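Local coordinates for repressor protein C2 (Enterobacteria phage P22, PDB 2R1J), which binds the OR and OL operators of the phage through a helix-turn-helix and blocks transcription of lytic genes, so that the prophage stays dormant, at residues Gly7-Gln21 and Asn32-Glu44. Residues are numbered along the deposited sequence; the frame is centred on the assembly and turned at random.
Sequences GERIRARRKKLKIRQ and NVAISQWERSETE. With nucleotides of chain B; nucleotides of chain A.
E39, on helix 32-39, reaches across to helix 7-17 and wedges among I10, R11, R14 and Q21. Its CB lies 3.9 Å from O of G7, where the helices come so close that CA of G7 is 3.1 Å from O of W38. CG rests on CG2 of I10, whose CD1 meets CB of W38. Beyond CG the chain runs extended (chi2 -168°) and carries the carboxylate to R14 at its edge and R11 over its plane. R14 comes side-on, its guanidinium nearly coplanar with the carboxylate: NE gives OE2 an almost straight bond of 2.7 Å, NH2 reaches OE1 at 3.0 Å, each oxygen accepting with its syn lone pair. NE of R11 and NE2 of Q21 reach OE1 from opposite faces of the carboxylate; NH2 of R11 adds a longer, bent bond on the anti side. Four N-H groups thus converge on one buried oxygen, which probably keeps E39 ionised. R11 and Q21 are also tied to DNA: NH2 of R11 bonds OP1 of DT4 of chain B at 2.7 Å, and OP2 receives NE2 of Q21 and, additionally, OG of S36. E39 thus probably helps to position R11 and Q21 for the phosphates in the repressor's N-terminal, Cro/C1-type helix-turn-helix DNA-binding domain.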
ATOM      1  N   GLY C   7     -12.572  -2.241   4.746  1.00 28.39           N
ATOM      2  CA  GLY C   7     -12.756  -3.556   5.344  1.00 28.79           C
ATOM      3  C   GLY C   7     -13.965  -4.300   4.799  1.00 30.79           C
ATOM      4  O   GLY C   7     -13.948  -5.530   4.674  1.00 28.31           O
ATOM      5  N   GLU C   8     -15.012  -3.542   4.476  1.00 31.40           N
ATOM      6  CA  GLU C   8     -16.239  -4.123   3.942  1.00 32.91           C
ATOM      7  C   GLU C   8     -16.004  -4.633   2.531  1.00 31.79           C
ATOM      8  O   GLU C   8     -16.531  -5.687   2.148  1.00 32.56           O
ATOM      9  CB  GLU C   8     -17.363  -3.073   3.981  1.00 33.61           C
ATOM     10  CG  GLU C   8     -17.930  -2.874   5.391  1.00 37.67           C
ATOM     11  CD  GLU C   8     -18.812  -1.627   5.538  1.00 40.84           C
ATOM     12  OE1 GLU C   8     -19.639  -1.603   6.469  1.00 42.99           O
ATOM     13  OE2 GLU C   8     -18.665  -0.671   4.746  1.00 43.03           O
ATOM     14  N   ARG C   9     -15.216  -3.896   1.752  1.00 30.63           N
ATOM     15  CA  ARG C   9     -14.903  -4.311   0.395  1.00 30.56           C
ATOM     16  C   ARG C   9     -14.001  -5.538   0.409  1.00 31.42           C
ATOM     17  O   ARG C   9     -14.066  -6.387  -0.482  1.00 32.20           O
ATOM     18  CB  ARG C   9     -14.236  -3.170  -0.367  1.00 31.46           C
ATOM     19  CG  ARG C   9     -15.214  -2.055  -0.715  1.00 31.89           C
ATOM     20  CD  ARG C   9     -14.583  -0.981  -1.594  1.00 33.00           C
ATOM     21  NE  ARG C   9     -13.700  -0.089  -0.844  1.00 33.11           N
ATOM     22  CZ  ARG C   9     -14.110   0.942  -0.109  1.00 35.28           C
ATOM     23  NH1 ARG C   9     -15.409   1.234  -0.007  1.00 36.10           N
ATOM     24  NH2 ARG C   9     -13.213   1.699   0.523  1.00 35.20           N
ATOM     25  N   ILE C  10     -13.159  -5.631   1.430  1.00 29.59           N
ATOM     26  CA  ILE C  10     -12.270  -6.771   1.560  1.00 28.68           C
ATOM     27  C   ILE C  10     -13.080  -8.030   1.856  1.00 29.38           C
ATOM     28  O   ILE C  10     -12.895  -9.059   1.187  1.00 29.55           O
ATOM     29  CB  ILE C  10     -11.233  -6.532   2.700  1.00 28.24           C
ATOM     30  CG1 ILE C  10     -10.235  -5.450   2.255  1.00 27.65           C
ATOM     31  CG2 ILE C  10     -10.470  -7.799   3.007  1.00 29.06           C
ATOM     32  CD1 ILE C  10      -9.207  -5.097   3.344  1.00 27.03           C
ATOM     33  N   ARG C  11     -13.980  -7.950   2.835  1.00 28.08           N
ATOM     34  CA  ARG C  11     -14.773  -9.117   3.204  1.00 30.03           C
ATOM     35  C   ARG C  11     -15.670  -9.533   2.052  1.00 31.47           C
ATOM     36  O   ARG C  11     -15.710 -10.707   1.710  1.00 30.97           O
ATOM     37  CB  ARG C  11     -15.593  -8.852   4.475  1.00 30.42           C
ATOM     38  CG  ARG C  11     -16.573  -9.963   4.835  1.00 31.09           C
ATOM     39  CD  ARG C  11     -17.138  -9.775   6.228  1.00 33.09           C
ATOM     40  NE  ARG C  11     -16.118 -10.042   7.244  1.00 34.50           N
ATOM     41  CZ  ARG C  11     -16.275  -9.840   8.550  1.00 35.11           C
ATOM     42  NH1 ARG C  11     -17.420  -9.365   9.023  1.00 35.59           N
ATOM     43  NH2 ARG C  11     -15.272 -10.102   9.384  1.00 35.56           N
ATOM     44  N   ALA C  12     -16.368  -8.586   1.431  1.00 31.87           N
ATOM     45  CA  ALA C  12     -17.246  -8.970   0.327  1.00 33.38           C
ATOM     46  C   ALA C  12     -16.471  -9.671  -0.781  1.00 34.10           C
ATOM     47  O   ALA C  12     -16.930 -10.666  -1.351  1.00 33.66           O
ATOM     48  CB  ALA C  12     -17.969  -7.763  -0.227  1.00 33.85           C
ATOM     49  N   ARG C  13     -15.281  -9.168  -1.082  1.00 34.21           N
ATOM     50  CA  ARG C  13     -14.461  -9.749  -2.131  1.00 35.75           C
ATOM     51  C   ARG C  13     -14.002 -11.157  -1.757  1.00 34.83           C
ATOM     52  O   ARG C  13     -13.942 -12.054  -2.610  1.00 34.30           O
ATOM     53  CB  ARG C  13     -13.267  -8.831  -2.397  1.00 38.13           C
ATOM     54  CG  ARG C  13     -12.773  -8.831  -3.812  1.00 43.10           C
ATOM     55  CD  ARG C  13     -13.873  -8.394  -4.754  1.00 46.19           C
ATOM     56  NE  ARG C  13     -13.411  -8.326  -6.133  1.00 50.33           N
ATOM     57  CZ  ARG C  13     -12.942  -9.364  -6.821  1.00 51.51           C
ATOM     58  NH1 ARG C  13     -12.543  -9.204  -8.078  1.00 52.29           N
ATOM     59  NH2 ARG C  13     -12.871 -10.562  -6.255  1.00 52.87           N
ATOM     60  N   ARG C  14     -13.680 -11.361  -0.481  1.00 32.91           N
ATOM     61  CA  ARG C  14     -13.251 -12.670  -0.008  1.00 33.31           C
ATOM     62  C   ARG C  14     -14.417 -13.671  -0.119  1.00 33.65           C
ATOM     63  O   ARG C  14     -14.219 -14.802  -0.563  1.00 33.14           O
ATOM     64  CB  ARG C  14     -12.781 -12.594   1.444  1.00 32.82           C
ATOM     65  CG  ARG C  14     -12.339 -13.946   1.995  1.00 32.77           C
ATOM     66  CD  ARG C  14     -11.727 -13.832   3.378  1.00 33.03           C
ATOM     67  NE  ARG C  14     -12.642 -13.269   4.372  1.00 32.00           N
ATOM     68  CZ  ARG C  14     -13.637 -13.935   4.943  1.00 31.42           C
ATOM     69  NH1 ARG C  14     -13.858 -15.211   4.615  1.00 29.72           N
ATOM     70  NH2 ARG C  14     -14.404 -13.331   5.845  1.00 30.82           N
ATOM     71  N   LYS C  15     -15.610 -13.253   0.305  1.00 33.13           N
ATOM     72  CA  LYS C  15     -16.810 -14.097   0.238  1.00 35.47           C
ATOM     73  C   LYS C  15     -17.039 -14.549  -1.208  1.00 36.47           C
ATOM     74  O   LYS C  15     -17.437 -15.682  -1.452  1.00 35.16           O
ATOM     75  CB  LYS C  15     -18.050 -13.328   0.684  1.00 36.33           C
ATOM     76  CG  LYS C  15     -17.972 -12.670   2.033  1.00 40.28           C
ATOM     77  CD  LYS C  15     -17.923 -13.682   3.129  1.00 41.94           C
ATOM     78  CE  LYS C  15     -18.755 -13.212   4.303  1.00 43.69           C
ATOM     79  NZ  LYS C  15     -19.038 -14.337   5.245  1.00 45.14           N
ATOM     80  N   LYS C  16     -16.792 -13.658  -2.158  1.00 37.43           N
ATOM     81  CA  LYS C  16     -16.964 -13.973  -3.575  1.00 39.67           C
ATOM     82  C   LYS C  16     -16.047 -15.122  -4.008  1.00 40.57           C
ATOM     83  O   LYS C  16     -16.463 -16.015  -4.758  1.00 39.19           O
ATOM     84  CB  LYS C  16     -16.671 -12.723  -4.412  1.00 40.83           C
ATOM     85  CG  LYS C  16     -17.666 -12.429  -5.512  1.00 43.57           C
ATOM     86  CD  LYS C  16     -19.058 -12.186  -4.956  1.00 44.22           C
ATOM     87  CE  LYS C  16     -20.063 -11.877  -6.067  1.00 45.35           C
ATOM     88  NZ  LYS C  16     -21.474 -11.817  -5.563  1.00 43.93           N
ATOM     89  N   LEU C  17     -14.800 -15.102  -3.537  1.00 40.49           N
ATOM     90  CA  LEU C  17     -13.826 -16.143  -3.869  1.00 40.56           C
ATOM     91  C   LEU C  17     -14.060 -17.431  -3.088  1.00 39.23           C
ATOM     92  O   LEU C  17     -13.425 -18.456  -3.356  1.00 39.85           O
ATOM     93  CB  LEU C  17     -12.404 -15.644  -3.585  1.00 42.08           C
ATOM     94  CG  LEU C  17     -11.738 -14.690  -4.579  1.00 43.79           C
ATOM     95  CD1 LEU C  17     -11.332 -15.461  -5.819  1.00 44.22           C
ATOM     96  CD2 LEU C  17     -12.668 -13.546  -4.934  1.00 44.94           C
ATOM     97  N   LYS C  18     -14.973 -17.374  -2.125  1.00 38.00           N
ATOM     98  CA  LYS C  18     -15.298 -18.514  -1.278  1.00 36.62           C
ATOM     99  C   LYS C  18     -14.089 -19.119  -0.596  1.00 37.34           C
ATOM    100  O   LYS C  18     -13.752 -20.282  -0.812  1.00 38.51           O
ATOM    101  CB  LYS C  18     -16.015 -19.610  -2.072  1.00 34.96           C
ATOM    102  CG  LYS C  18     -17.273 -19.110  -2.735  1.00 30.87           C
ATOM    103  CD  LYS C  18     -17.946 -20.229  -3.509  1.00 29.00           C
ATOM    104  CE  LYS C  18     -19.114 -19.660  -4.311  1.00 27.01           C
ATOM    105  NZ  LYS C  18     -19.876 -20.789  -4.951  1.00 23.02           N
ATOM    106  N   ILE C  19     -13.425 -18.329   0.235  1.00 37.06           N
ATOM    107  CA  ILE C  19     -12.273 -18.845   0.964  1.00 36.45           C
ATOM    108  C   ILE C  19     -12.316 -18.304   2.384  1.00 35.15           C
ATOM    109  O   ILE C  19     -12.876 -17.236   2.628  1.00 35.62           O
ATOM    110  CB  ILE C  19     -10.952 -18.452   0.287  1.00 38.04           C
ATOM    111  CG1 ILE C  19     -10.844 -16.935   0.181  1.00 38.92           C
ATOM    112  CG2 ILE C  19     -10.874 -19.088  -1.106  1.00 38.33           C
ATOM    113  CD1 ILE C  19      -9.521 -16.466  -0.351  1.00 39.93           C
ATOM    114  N   ARG C  20     -11.753 -19.061   3.320  1.00 34.71           N
ATOM    115  CA  ARG C  20     -11.750 -18.667   4.723  1.00 33.11           C
ATOM    116  C   ARG C  20     -10.702 -17.557   4.927  1.00 31.00           C
ATOM    117  O   ARG C  20      -9.886 -17.302   4.040  1.00 30.08           O
ATOM    118  CB  ARG C  20     -11.416 -19.870   5.614  1.00 35.27           C
ATOM    119  CG  ARG C  20     -10.086 -20.568   5.275  1.00 36.42           C
ATOM    120  CD  ARG C  20      -9.736 -21.635   6.295  1.00 38.04           C
ATOM    121  NE  ARG C  20      -8.472 -22.298   5.973  1.00 40.57           N
ATOM    122  CZ  ARG C  20      -7.916 -23.260   6.709  1.00 39.81           C
ATOM    123  NH1 ARG C  20      -8.501 -23.691   7.824  1.00 41.08           N
ATOM    124  NH2 ARG C  20      -6.758 -23.784   6.337  1.00 42.03           N
ATOM    125  N   GLN C  21     -10.753 -16.890   6.077  1.00 29.93           N
ATOM    126  CA  GLN C  21      -9.791 -15.820   6.364  1.00 28.74           C
ATOM    127  C   GLN C  21      -8.381 -16.390   6.391  1.00 28.62           C
ATOM    128  O   GLN C  21      -7.427 -15.766   5.898  1.00 27.47           O
ATOM    129  CB  GLN C  21     -10.089 -15.160   7.714  1.00 28.47           C
ATOM    130  CG  GLN C  21     -11.366 -14.342   7.730  1.00 27.60           C
ATOM    131  CD  GLN C  21     -11.598 -13.626   9.052  1.00 26.97           C
ATOM    132  OE1 GLN C  21     -11.202 -14.104  10.112  1.00 27.13           O
ATOM    133  NE2 GLN C  21     -12.265 -12.477   8.992  1.00 26.96           N
ATOM    134  N   ASN C  32      -4.490 -15.157   9.866  1.00 25.04           N
ATOM    135  CA  ASN C  32      -5.916 -15.023   9.673  1.00 26.11           C
ATOM    136  C   ASN C  32      -6.388 -13.856  10.547  1.00 25.29           C
ATOM    137  O   ASN C  32      -7.334 -13.153  10.205  1.00 25.56           O
ATOM    138  CB  ASN C  32      -6.607 -16.317  10.107  1.00 27.04           C
ATOM    139  CG  ASN C  32      -6.414 -16.604  11.557  1.00 27.46           C
ATOM    140  OD1 ASN C  32      -5.277 -16.710  12.034  1.00 29.89           O
ATOM    141  ND2 ASN C  32      -7.514 -16.732  12.291  1.00 26.49           N
ATOM    142  N   VAL C  33      -5.738 -13.643  11.688  1.00 24.73           N
ATOM    143  CA  VAL C  33      -6.135 -12.535  12.551  1.00 24.46           C
ATOM    144  C   VAL C  33      -5.943 -11.174  11.823  1.00 23.40           C
ATOM    145  O   VAL C  33      -6.778 -10.271  11.937  1.00 22.93           O
ATOM    146  CB  VAL C  33      -5.342 -12.558  13.887  1.00 25.28           C
ATOM    147  CG1 VAL C  33      -5.780 -11.383  14.775  1.00 25.47           C
ATOM    148  CG2 VAL C  33      -5.598 -13.878  14.614  1.00 25.06           C
ATOM    149  N   ALA C  34      -4.855 -11.016  11.073  1.00 24.17           N
ATOM    150  CA  ALA C  34      -4.651  -9.777  10.348  1.00 22.61           C
ATOM    151  C   ALA C  34      -5.804  -9.562   9.361  1.00 22.01           C
ATOM    152  O   ALA C  34      -6.310  -8.457   9.191  1.00 21.62           O
ATOM    153  CB  ALA C  34      -3.325  -9.816   9.600  1.00 21.58           C
ATOM    154  N   ILE C  35      -6.235 -10.632   8.693  1.00 22.83           N
ATOM    155  CA  ILE C  35      -7.343 -10.482   7.747  1.00 23.27           C
ATOM    156  C   ILE C  35      -8.582 -10.003   8.513  1.00 22.82           C
ATOM    157  O   ILE C  35      -9.299  -9.097   8.053  1.00 23.62           O
ATOM    158  CB  ILE C  35      -7.672 -11.825   7.033  1.00 23.08           C
ATOM    159  CG1 ILE C  35      -6.460 -12.313   6.240  1.00 23.30           C
ATOM    160  CG2 ILE C  35      -8.876 -11.617   6.086  1.00 22.39           C
ATOM    161  CD1 ILE C  35      -5.946 -11.344   5.202  1.00 23.89           C
ATOM    162  N   SER C  36      -8.831 -10.606   9.669  1.00 23.81           N
ATOM    163  CA  SER C  36      -9.967 -10.234  10.515  1.00 24.37           C
ATOM    164  C   SER C  36      -9.903  -8.777  10.928  1.00 24.80           C
ATOM    165  O   SER C  36     -10.904  -8.062  10.922  1.00 23.59           O
ATOM    166  CB  SER C  36     -10.023 -11.136  11.752  1.00 24.56           C
ATOM    167  OG  SER C  36     -10.970 -10.656  12.684  1.00 25.37           O
ATOM    168  N   GLN C  37      -8.694  -8.310  11.242  1.00 24.17           N
ATOM    169  CA  GLN C  37      -8.528  -6.926  11.647  1.00 24.38           C
ATOM    170  C   GLN C  37      -8.802  -5.967  10.483  1.00 23.48           C
ATOM    171  O   GLN C  37      -9.425  -4.938  10.683  1.00 25.69           O
ATOM    172  CB  GLN C  37      -7.121  -6.732  12.225  1.00 22.15           C
ATOM    173  CG  GLN C  37      -6.867  -7.500  13.486  1.00 22.09           C
ATOM    174  CD  GLN C  37      -5.379  -7.584  13.830  1.00 23.01           C
ATOM    175  OE1 GLN C  37      -4.520  -7.507  12.945  1.00 23.34           O
ATOM    176  NE2 GLN C  37      -5.078  -7.768  15.112  1.00 22.31           N
ATOM    177  N   TRP C  38      -8.342  -6.294   9.278  1.00 23.12           N
ATOM    178  CA  TRP C  38      -8.592  -5.441   8.129  1.00 22.23           C
ATOM    179  C   TRP C  38     -10.086  -5.408   7.807  1.00 23.69           C
ATOM    180  O   TRP C  38     -10.639  -4.344   7.512  1.00 25.66           O
ATOM    181  CB  TRP C  38      -7.866  -5.931   6.880  1.00 22.40           C
ATOM    182  CG  TRP C  38      -6.379  -5.964   7.041  1.00 22.36           C
ATOM    183  CD1 TRP C  38      -5.636  -5.296   7.987  1.00 23.02           C
ATOM    184  CD2 TRP C  38      -5.464  -6.711   6.256  1.00 21.20           C
ATOM    185  NE1 TRP C  38      -4.296  -5.606   7.837  1.00 20.92           N
ATOM    186  CE2 TRP C  38      -4.161  -6.472   6.779  1.00 21.81           C
ATOM    187  CE3 TRP C  38      -5.609  -7.564   5.160  1.00 21.11           C
ATOM    188  CZ2 TRP C  38      -3.015  -7.065   6.242  1.00 19.97           C
ATOM    189  CZ3 TRP C  38      -4.470  -8.164   4.619  1.00 21.68           C
ATOM    190  CH2 TRP C  38      -3.183  -7.912   5.159  1.00 22.71           C
ATOM    191  N   GLU C  39     -10.737  -6.567   7.877  1.00 25.47           N
ATOM    192  CA  GLU C  39     -12.166  -6.608   7.518  1.00 24.55           C
ATOM    193  C   GLU C  39     -13.046  -5.814   8.464  1.00 25.26           C
ATOM    194  O   GLU C  39     -14.042  -5.227   8.031  1.00 26.36           O
ATOM    195  CB  GLU C  39     -12.674  -8.062   7.423  1.00 25.54           C
ATOM    196  CG  GLU C  39     -11.912  -8.849   6.394  1.00 25.61           C
ATOM    197  CD  GLU C  39     -12.540 -10.189   6.028  1.00 27.12           C
ATOM    198  OE1 GLU C  39     -13.273 -10.750   6.853  1.00 28.73           O
ATOM    199  OE2 GLU C  39     -12.246 -10.665   4.919  1.00 27.90           O
ATOM    200  N   ARG C  40     -12.681  -5.793   9.739  1.00 24.56           N
ATOM    201  CA  ARG C  40     -13.440  -5.076  10.752  1.00 24.77           C
ATOM    202  C   ARG C  40     -12.949  -3.636  10.928  1.00 25.85           C
ATOM    203  O   ARG C  40     -13.413  -2.903  11.806  1.00 25.44           O
ATOM    204  CB  ARG C  40     -13.373  -5.822  12.078  1.00 26.08           C
ATOM    205  CG  ARG C  40     -14.141  -7.149  12.083  1.00 26.52           C
ATOM    206  CD  ARG C  40     -14.010  -7.870  13.392  1.00 28.56           C
ATOM    207  NE  ARG C  40     -12.653  -8.357  13.567  1.00 29.05           N
ATOM    208  CZ  ARG C  40     -11.721  -7.732  14.281  1.00 30.38           C
ATOM    209  NH1 ARG C  40     -12.015  -6.597  14.905  1.00 30.81           N
ATOM    210  NH2 ARG C  40     -10.491  -8.222  14.328  1.00 27.11           N
ATOM    211  N   SER C  41     -12.015  -3.243  10.081  1.00 26.47           N
ATOM    212  CA  SER C  41     -11.465  -1.888  10.134  1.00 27.91           C
ATOM    213  C   SER C  41     -10.720  -1.574  11.449  1.00 28.36           C
ATOM    214  O   SER C  41     -10.615  -0.402  11.853  1.00 30.04           O
ATOM    215  CB  SER C  41     -12.583  -0.870   9.886  1.00 28.70           C
ATOM    216  OG  SER C  41     -13.006  -0.933   8.530  1.00 31.30           O
ATOM    217  N   GLU C  42     -10.198  -2.612  12.095  1.00 27.11           N
ATOM    218  CA  GLU C  42      -9.415  -2.476  13.345  1.00 27.22           C
ATOM    219  C   GLU C  42      -8.035  -1.878  12.961  1.00 27.00           C
ATOM    220  O   GLU C  42      -7.405  -1.164  13.752  1.00 28.05           O
ATOM    221  CB  GLU C  42      -9.234  -3.847  14.010  1.00 29.94           C
ATOM    222  CG  GLU C  42      -8.526  -3.819  15.378  1.00 32.32           C
ATOM    223  CD  GLU C  42      -8.394  -5.202  16.036  1.00 35.12           C
ATOM    224  OE1 GLU C  42      -7.381  -5.418  16.732  1.00 35.84           O
ATOM    225  OE2 GLU C  42      -9.301  -6.075  15.891  1.00 35.54           O
ATOM    226  N   THR C  43      -7.584  -2.197  11.752  1.00 24.26           N
ATOM    227  CA  THR C  43      -6.328  -1.690  11.188  1.00 23.26           C
ATOM    228  C   THR C  43      -6.492  -1.698   9.666  1.00 24.03           C
ATOM    229  O   THR C  43      -7.517  -2.159   9.149  1.00 25.40           O
ATOM    230  CB  THR C  43      -5.146  -2.623  11.507  1.00 24.12           C
ATOM    231  OG1 THR C  43      -5.427  -3.939  10.997  1.00 22.91           O
ATOM    232  CG2 THR C  43      -4.908  -2.698  13.015  1.00 22.55           C
ATOM    233  N   GLU C  44      -5.505  -1.164   8.956  1.00 21.59           N
ATOM    234  CA  GLU C  44      -5.484  -1.161   7.490  1.00 22.43           C
ATOM    235  C   GLU C  44      -4.171  -1.829   7.083  1.00 22.89           C
ATOM    236  O   GLU C  44      -3.161  -1.743   7.798  1.00 21.08           O
ATOM    237  CB  GLU C  44      -5.521   0.248   6.925  1.00 25.07           C
ATOM    238  CG  GLU C  44      -6.898   0.858   7.013  1.00 29.59           C
ATOM    239  CD  GLU C  44      -7.014   2.233   6.375  1.00 32.91           C
ATOM    240  OE1 GLU C  44      -6.096   2.678   5.648  1.00 35.15           O
ATOM    241  OE2 GLU C  44      -8.060   2.876   6.599  1.00 34.87           O
TER
ATOM    242  P    DT B   4     -14.656 -11.695  12.302  1.00 31.60           P
ATOM    243  OP1  DT B   4     -15.811 -10.851  11.922  1.00 31.08           O
ATOM    244  OP2  DT B   4     -13.379 -11.535  11.542  1.00 30.19           O
ATOM    245  O5'  DT B   4     -14.419 -11.470  13.855  1.00 30.80           O
ATOM    246  C5'  DT B   4     -15.467 -11.786  14.774  1.00 32.52           C
ATOM    247  C4'  DT B   4     -15.014 -11.620  16.205  1.00 32.92           C
ATOM    248  O4'  DT B   4     -14.060 -12.640  16.561  1.00 31.70           O
ATOM    249  C3'  DT B   4     -14.372 -10.282  16.575  1.00 33.59           C
ATOM    250  O3'  DT B   4     -14.920  -9.904  17.835  1.00 36.09           O
ATOM    251  C2'  DT B   4     -12.894 -10.622  16.705  1.00 32.70           C
ATOM    252  C1'  DT B   4     -12.941 -12.046  17.219  1.00 31.77           C
ATOM    253  N1   DT B   4     -11.777 -12.901  16.929  1.00 27.75           N
ATOM    254  C2   DT B   4     -11.187 -13.593  17.976  1.00 26.53           C
ATOM    255  O2   DT B   4     -11.485 -13.429  19.147  1.00 29.26           O
ATOM    256  N3   DT B   4     -10.221 -14.485  17.600  1.00 26.28           N
ATOM    257  C4   DT B   4      -9.776 -14.734  16.320  1.00 25.83           C
ATOM    258  O4   DT B   4      -8.944 -15.603  16.127  1.00 27.70           O
ATOM    259  C5   DT B   4     -10.372 -13.922  15.283  1.00 26.24           C
ATOM    260  C7   DT B   4      -9.898 -14.085  13.876  1.00 27.78           C
ATOM    261  C6   DT B   4     -11.332 -13.050  15.633  1.00 26.73           C
ATOM    262  P    DT B   3     -13.904 -17.429   8.408  1.00 40.83           P
ATOM    263  OP1  DT B   3     -14.782 -16.770   7.413  1.00 41.19           O
ATOM    264  OP2  DT B   3     -12.501 -17.731   8.066  1.00 41.51           O
ATOM    265  O5'  DT B   3     -13.971 -16.590   9.758  1.00 38.71           O
ATOM    266  C5'  DT B   3     -15.237 -16.237  10.292  1.00 35.91           C
ATOM    267  C4'  DT B   3     -15.104 -15.545  11.630  1.00 33.15           C
ATOM    268  O4'  DT B   3     -14.527 -16.430  12.621  1.00 31.21           O
ATOM    269  C3'  DT B   3     -14.294 -14.242  11.687  1.00 32.00           C
ATOM    270  O3'  DT B   3     -15.137 -13.238  12.254  1.00 31.86           O
ATOM    271  C2'  DT B   3     -13.144 -14.577  12.629  1.00 31.05           C
ATOM    272  C1'  DT B   3     -13.755 -15.644  13.513  1.00 31.85           C
ATOM    273  N1   DT B   3     -12.806 -16.537  14.205  1.00 30.78           N
ATOM    274  C2   DT B   3     -12.798 -16.550  15.582  1.00 29.14           C
ATOM    275  O2   DT B   3     -13.509 -15.837  16.263  1.00 31.29           O
ATOM    276  N3   DT B   3     -11.917 -17.433  16.141  1.00 29.16           N
ATOM    277  C4   DT B   3     -11.058 -18.286  15.482  1.00 29.55           C
ATOM    278  O4   DT B   3     -10.323 -19.041  16.134  1.00 33.09           O
ATOM    279  C5   DT B   3     -11.103 -18.209  14.041  1.00 30.57           C
ATOM    280  C7   DT B   3     -10.191 -19.084  13.233  1.00 31.22           C
ATOM    281  C6   DT B   3     -11.963 -17.348  13.481  1.00 29.95           C
TER
ATOM    282  P    DT A  12      -2.845   1.112  10.413  1.00 23.94           P
ATOM    283  OP1  DT A  12      -2.660   1.603   9.034  1.00 24.27           O
ATOM    284  OP2  DT A  12      -4.200   0.846  10.932  1.00 24.04           O
ATOM    285  O5'  DT A  12      -1.931  -0.154  10.670  1.00 20.54           O
ATOM    286  C5'  DT A  12      -0.626  -0.197  10.100  1.00 22.20           C
ATOM    287  C4'  DT A  12       0.073  -1.481  10.459  1.00 20.10           C
ATOM    288  O4'  DT A  12       0.332  -1.525  11.893  1.00 21.02           O
ATOM    289  C3'  DT A  12      -0.725  -2.746  10.126  1.00 20.33           C
ATOM    290  O3'  DT A  12       0.053  -3.535   9.219  1.00 21.34           O
ATOM    291  C2'  DT A  12      -0.954  -3.407  11.477  1.00 20.83           C
ATOM    292  C1'  DT A  12       0.165  -2.850  12.348  1.00 21.55           C
ATOM    293  N1   DT A  12      -0.125  -2.785  13.795  1.00 19.36           N
ATOM    294  C2   DT A  12       0.788  -3.352  14.650  1.00 19.04           C
ATOM    295  O2   DT A  12       1.776  -3.952  14.278  1.00 21.60           O
ATOM    296  N3   DT A  12       0.507  -3.188  15.977  1.00 19.43           N
ATOM    297  C4   DT A  12      -0.538  -2.531  16.528  1.00 17.10           C
ATOM    298  O4   DT A  12      -0.593  -2.394  17.760  1.00 20.70           O
ATOM    299  C5   DT A  12      -1.503  -2.008  15.588  1.00 18.08           C
ATOM    300  C7   DT A  12      -2.741  -1.351  16.106  1.00 20.02           C
ATOM    301  C6   DT A  12      -1.251  -2.148  14.275  1.00 18.48           C
TER
HETATM  302  O   HOH W   1     -11.165  -0.447   6.576  1.00 30.58           O
HETATM  303  O   HOH W   2     -10.168 -16.509  11.053  1.00 31.37           O